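PDB 1G3Q: CELL division inhibitor from Pyrococcus furiosus, which probably binds and hydrolyses ATP as a MinD-type P-loop ATPase of cell division, binding ADP and magnesium. Local coordinates for residues D97-K109 with Q124-E136. Residues are numbered along the deposited sequence; the frame is centred on the assembly and turned at random.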
loop_
_atom_site.group_PDB
_atom_site.type_symbol
_atom_site.label_atom_id
_atom_site.label_comp_id
_atom_site.label_asym_id
_atom_site.label_seq_id
_atom_site.Cartn_x
_atom_site.Cartn_y
_atom_site.Cartn_z
ATOM N N ASP A 97 9.159 2.295 -17.598
ATOM C CA ASP A 97 7.999 2.927 -18.222
ATOM C C ASP A 97 6.804 2.696 -17.293
ATOM O O ASP A 97 6.296 1.578 -17.189
ATOM C CB ASP A 97 7.723 2.294 -19.589
ATOM C CG ASP A 97 6.580 2.970 -20.334
ATOM O OD1 ASP A 97 5.872 3.803 -19.727
ATOM O OD2 ASP A 97 6.388 2.656 -21.530
ATOM N N PRO A 98 6.341 3.750 -16.605
ATOM C CA PRO A 98 5.203 3.618 -15.688
ATOM C C PRO A 98 3.896 3.241 -16.373
ATOM O O PRO A 98 3.005 2.663 -15.751
ATOM C CB PRO A 98 5.134 4.991 -15.028
ATOM C CG PRO A 98 5.610 5.899 -16.116
ATOM C CD PRO A 98 6.802 5.149 -16.666
ATOM N N ARG A 99 3.786 3.562 -17.656
ATOM C CA ARG A 99 2.574 3.268 -18.409
ATOM C C ARG A 99 2.312 1.769 -18.545
ATOM O O ARG A 99 1.198 1.354 -18.865
ATOM C CB ARG A 99 2.656 3.919 -19.792
ATOM C CG ARG A 99 2.801 5.437 -19.732
ATOM C CD ARG A 99 3.215 6.007 -21.080
ATOM N NE ARG A 99 4.414 5.352 -21.595
ATOM C CZ ARG A 99 4.901 5.546 -22.815
ATOM N NH1 ARG A 99 4.294 6.388 -23.642
ATOM N NH2 ARG A 99 5.969 4.870 -23.223
ATOM N N LYS A 100 3.331 0.953 -18.291
ATOM C CA LYS A 100 3.176 -0.496 -18.395
ATOM C C LYS A 100 2.816 -1.165 -17.070
ATOM O O LYS A 100 2.674 -2.386 -17.006
ATOM C CB LYS A 100 4.452 -1.125 -18.959
ATOM C CG LYS A 100 4.653 -0.835 -20.438
ATOM C CD LYS A 100 5.974 -1.367 -20.949
ATOM C CE LYS A 100 6.082 -1.154 -22.457
ATOM N NZ LYS A 100 7.416 -1.567 -22.970
ATOM N N LEU A 101 2.663 -0.365 -16.020
ATOM C CA LEU A 101 2.315 -0.901 -14.708
ATOM C C LEU A 101 0.996 -1.680 -14.717
ATOM O O LEU A 101 0.945 -2.821 -14.258
ATOM C CB LEU A 101 2.256 0.227 -13.671
ATOM C CG LEU A 101 3.612 0.669 -13.111
ATOM C CD1 LEU A 101 3.461 1.943 -12.287
ATOM C CD2 LEU A 101 4.184 -0.460 -12.253
ATOM N N PRO A 102 -0.085 -1.079 -15.245
ATOM C CA PRO A 102 -1.370 -1.787 -15.275
ATOM C C PRO A 102 -1.326 -3.171 -15.922
ATOM O O PRO A 102 -1.837 -4.132 -15.354
ATOM C CB PRO A 102 -2.274 -0.815 -16.024
ATOM C CG PRO A 102 -1.751 0.515 -15.563
ATOM C CD PRO A 102 -0.254 0.322 -15.676
ATOM N N GLU A 103 -0.716 -3.281 -17.099
ATOM C CA GLU A 103 -0.645 -4.572 -17.774
ATOM C C GLU A 103 0.234 -5.564 -17.014
ATOM O O GLU A 103 -0.095 -6.747 -16.920
ATOM C CB GLU A 103 -0.136 -4.406 -19.213
ATOM C CG GLU A 103 1.277 -3.856 -19.353
ATOM C CD GLU A 103 1.617 -3.477 -20.792
ATOM O OE1 GLU A 103 0.901 -2.632 -21.375
ATOM O OE2 GLU A 103 2.598 -4.022 -21.339
ATOM N N VAL A 104 1.340 -5.082 -16.460
ATOM C CA VAL A 104 2.242 -5.955 -15.714
ATOM C C VAL A 104 1.589 -6.512 -14.453
ATOM O O VAL A 104 1.597 -7.718 -14.220
ATOM C CB VAL A 104 3.532 -5.218 -15.304
ATOM C CG1 VAL A 104 4.374 -6.114 -14.401
ATOM C CG2 VAL A 104 4.324 -4.835 -16.542
ATOM N N ILE A 105 1.025 -5.632 -13.638
ATOM C CA ILE A 105 0.395 -6.058 -12.397
ATOM C C ILE A 105 -0.804 -6.976 -12.624
ATOM O O ILE A 105 -0.887 -8.058 -12.045
ATOM C CB ILE A 105 -0.036 -4.837 -11.563
ATOM C CG1 ILE A 105 1.211 -4.058 -11.135
ATOM C CG2 ILE A 105 -0.849 -5.283 -10.347
ATOM C CD1 ILE A 105 0.926 -2.780 -10.366
ATOM N N LYS A 106 -1.723 -6.553 -13.482
ATOM C CA LYS A 106 -2.914 -7.343 -13.750
ATOM C C LYS A 106 -2.629 -8.747 -14.284
ATOM O O LYS A 106 -3.448 -9.647 -14.122
ATOM C CB LYS A 106 -3.837 -6.569 -14.695
ATOM C CG LYS A 106 -4.310 -5.255 -14.075
ATOM C CD LYS A 106 -5.333 -4.526 -14.938
ATOM C CE LYS A 106 -5.868 -3.303 -14.206
ATOM N NZ LYS A 106 -6.999 -2.654 -14.922
ATOM N N SER A 107 -1.467 -8.943 -14.898
ATOM C CA SER A 107 -1.109 -10.255 -15.427
ATOM C C SER A 107 -0.810 -11.252 -14.303
ATOM O O SER A 107 -0.674 -12.448 -14.547
ATOM C CB SER A 107 0.119 -10.152 -16.332
ATOM O OG SER A 107 1.291 -9.899 -15.570
ATOM N N LEU A 108 -0.705 -10.753 -13.075
ATOM C CA LEU A 108 -0.407 -11.597 -11.918
ATOM C C LEU A 108 -1.659 -11.910 -11.101
ATOM O O LEU A 108 -1.602 -12.654 -10.122
ATOM C CB LEU A 108 0.609 -10.894 -11.017
ATOM C CG LEU A 108 1.987 -10.614 -11.621
ATOM C CD1 LEU A 108 2.737 -9.617 -10.754
ATOM C CD2 LEU A 108 2.758 -11.920 -11.750
ATOM N N LYS A 109 -2.781 -11.336 -11.518
ATOM C CA LYS A 109 -4.054 -11.500 -10.830
ATOM C C LYS A 109 -4.427 -12.924 -10.431
ATOM O O LYS A 109 -4.947 -13.145 -9.337
ATOM C CB LYS A 109 -5.178 -10.910 -11.687
ATOM C CG LYS A 109 -6.540 -10.920 -11.015
ATOM C CD LYS A 109 -7.612 -10.324 -11.915
ATOM C CE LYS A 109 -8.957 -10.282 -11.204
ATOM N NZ LYS A 109 -10.026 -9.708 -12.075
ATOM N N GLN A 124 0.073 12.771 -10.593
ATOM C CA GLN A 124 0.977 12.850 -11.734
ATOM C C GLN A 124 1.098 11.471 -12.389
ATOM O O GLN A 124 0.489 10.507 -11.921
ATOM C CB GLN A 124 2.346 13.386 -11.304
ATOM C CG GLN A 124 2.298 14.840 -10.827
ATOM C CD GLN A 124 1.543 15.753 -11.792
ATOM O OE1 GLN A 124 1.867 15.832 -12.976
ATOM N NE2 GLN A 124 0.534 16.448 -11.281
ATOM N N LEU A 125 1.878 11.379 -13.462
ATOM C CA LEU A 125 2.019 10.130 -14.211
ATOM C C LEU A 125 2.305 8.858 -13.415
ATOM O O LEU A 125 1.539 7.895 -13.491
ATOM C CB LEU A 125 3.078 10.284 -15.310
ATOM C CG LEU A 125 3.212 9.094 -16.267
ATOM C CD1 LEU A 125 1.869 8.807 -16.936
ATOM C CD2 LEU A 125 4.282 9.390 -17.306
ATOM N N ASP A 126 3.408 8.835 -12.673
ATOM C CA ASP A 126 3.751 7.650 -11.893
ATOM C C ASP A 126 2.618 7.261 -10.946
ATOM O O ASP A 126 2.252 6.089 -10.857
ATOM C CB ASP A 126 5.037 7.884 -11.091
ATOM C CG ASP A 126 6.280 7.854 -11.959
ATOM O OD1 ASP A 126 6.147 7.787 -13.201
ATOM O OD2 ASP A 126 7.397 7.899 -11.397
ATOM N N ALA A 127 2.065 8.246 -10.246
ATOM C CA ALA A 127 0.980 7.999 -9.301
ATOM C C ALA A 127 -0.239 7.393 -9.989
ATOM O O ALA A 127 -0.792 6.396 -9.524
ATOM C CB ALA A 127 0.589 9.297 -8.598
ATOM N N MET A 128 -0.653 7.998 -11.098
ATOM C CA MET A 128 -1.814 7.511 -11.836
ATOM C C MET A 128 -1.594 6.114 -12.405
ATOM O O MET A 128 -2.483 5.265 -12.339
ATOM C CB MET A 128 -2.164 8.475 -12.973
ATOM C CG MET A 128 -2.699 9.823 -12.520
ATOM S SD MET A 128 -4.228 9.707 -11.561
ATOM C CE MET A 128 -5.287 8.846 -12.701
ATOM N N SER A 129 -0.411 5.879 -12.964
ATOM C CA SER A 129 -0.085 4.579 -13.547
ATOM C C SER A 129 -0.171 3.461 -12.513
ATOM O O SER A 129 -0.631 2.361 -12.810
ATOM C CB SER A 129 1.323 4.604 -14.144
ATOM O OG SER A 129 1.427 5.597 -15.146
ATOM N N ALA A 130 0.278 3.751 -11.299
ATOM C CA ALA A 130 0.257 2.766 -10.228
ATOM C C ALA A 130 -1.166 2.548 -9.727
ATOM O O ALA A 130 -1.655 1.418 -9.703
ATOM C CB ALA A 130 1.161 3.223 -9.078
ATOM N N MET A 131 -1.835 3.629 -9.340
ATOM C CA MET A 131 -3.198 3.530 -8.830
ATOM C C MET A 131 -4.135 2.847 -9.818
ATOM O O MET A 131 -4.957 2.016 -9.426
ATOM C CB MET A 131 -3.747 4.919 -8.488
ATOM C CG MET A 131 -2.955 5.652 -7.417
ATOM S SD MET A 131 -3.748 7.185 -6.906
ATOM C CE MET A 131 -3.419 8.219 -8.354
ATOM N N LEU A 132 -4.006 3.191 -11.097
ATOM C CA LEU A 132 -4.862 2.613 -12.125
ATOM C C LEU A 132 -4.544 1.159 -12.447
ATOM O O LEU A 132 -5.188 0.555 -13.313
ATOM C CB LEU A 132 -4.804 3.453 -13.404
ATOM C CG LEU A 132 -5.456 4.836 -13.292
ATOM C CD1 LEU A 132 -5.291 5.592 -14.605
ATOM C CD2 LEU A 132 -6.927 4.678 -12.952
ATOM N N SER A 133 -3.552 0.599 -11.759
ATOM C CA SER A 133 -3.187 -0.799 -11.962
ATOM C C SER A 133 -4.071 -1.672 -11.076
ATOM O O SER A 133 -4.102 -2.894 -11.228
ATOM C CB SER A 133 -1.714 -1.040 -11.604
ATOM O OG SER A 133 -0.842 -0.431 -12.540
ATOM N N GLY A 134 -4.785 -1.036 -10.153
ATOM C CA GLY A 134 -5.659 -1.771 -9.252
ATOM C C GLY A 134 -7.127 -1.767 -9.656
ATOM O O GLY A 134 -7.532 -1.019 -10.544
ATOM N N GLU A 135 -7.920 -2.610 -8.997
ATOM C CA GLU A 135 -9.356 -2.722 -9.263
ATOM C C GLU A 135 -10.108 -2.077 -8.107
ATOM O O GLU A 135 -11.244 -1.626 -8.259
ATOM C CB GLU A 135 -9.777 -4.190 -9.340
ATOM C CG GLU A 135 -8.937 -5.055 -10.247
ATOM C CD GLU A 135 -9.199 -6.535 -10.021
ATOM O OE1 GLU A 135 -9.084 -6.997 -8.858
ATOM O OE2 GLU A 135 -9.514 -7.236 -11.003
ATOM N N GLU A 136 -9.465 -2.072 -6.945
ATOM C CA GLU A 136 -10.025 -1.502 -5.729
ATOM C C GLU A 136 -9.030 -0.493 -5.177
ATOM O O GLU A 136 -7.835 -0.567 -5.469
ATOM C CB GLU A 136 -10.236 -2.595 -4.682
ATOM C CG GLU A 136 -11.133 -3.737 -5.116
ATOM C CD GLU A 136 -11.064 -4.911 -4.159
ATOM O OE1 GLU A 136 -11.084 -4.680 -2.933
ATOM O OE2 GLU A 136 -10.995 -6.065 -4.630
#
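Lys109 NZ bonds to OE2 of the Glu135 carboxylate on its syn lone pair, 2.7 Å away. The lysine reaches it fully extended, with CG anti to the backbone N (chi1 -175°), and the two side chains cross at nearly a right angle. OE1 of Glu135 accepts from the backbone N of Ile4, which ties the carboxylate to strand 3-8. With an alanine here in place of Glu135, Lys109 NZ is likely to lose its counter-charge and Ile4 N this acceptor. At the other end, the guanidinium of Arg99 grips Asp97 side-on, NE to OD1 almost in the guanidinium plane, NH2 to OD2 tilted from it and above the carboxylate plane, while the neighbouring Pro98 lays CB 3.5 Å from Asp126 OD1 and CG 3.9 Å from Leu125 CD2.

Between these ends, helices 101-106 and 125-131 run 30° apart, and two serines lie at the centre, among Pro98, Leu101, Pro102 and Ile105. Ser129 CB lies 3.0 Å from Pro98 O, its hydroxyl turned back to Leu125 O. Ser133 OG likewise donates to Ser129 O at 2.8 Å, in the carbonyl plane, and lies against the ring of Pro102, whose N has no hydrogen to share. Ser133 CB presses tightly on Ile105 CD1 at 3.4 Å, and Leu101 CD1 reaches Ala130 CB at 4.2 Å. In this P-loop NTPase fold, Ile105 and Ser133, in the turn after helix 125-131, both touch Ile117 of the intervening strand 114-118.

Both serine hydroxyls donate within their own segment, so the helices are joined chiefly by van der Waals contact, with one salt bridge just before strand 136-141; Ser133 O is buried with no partner.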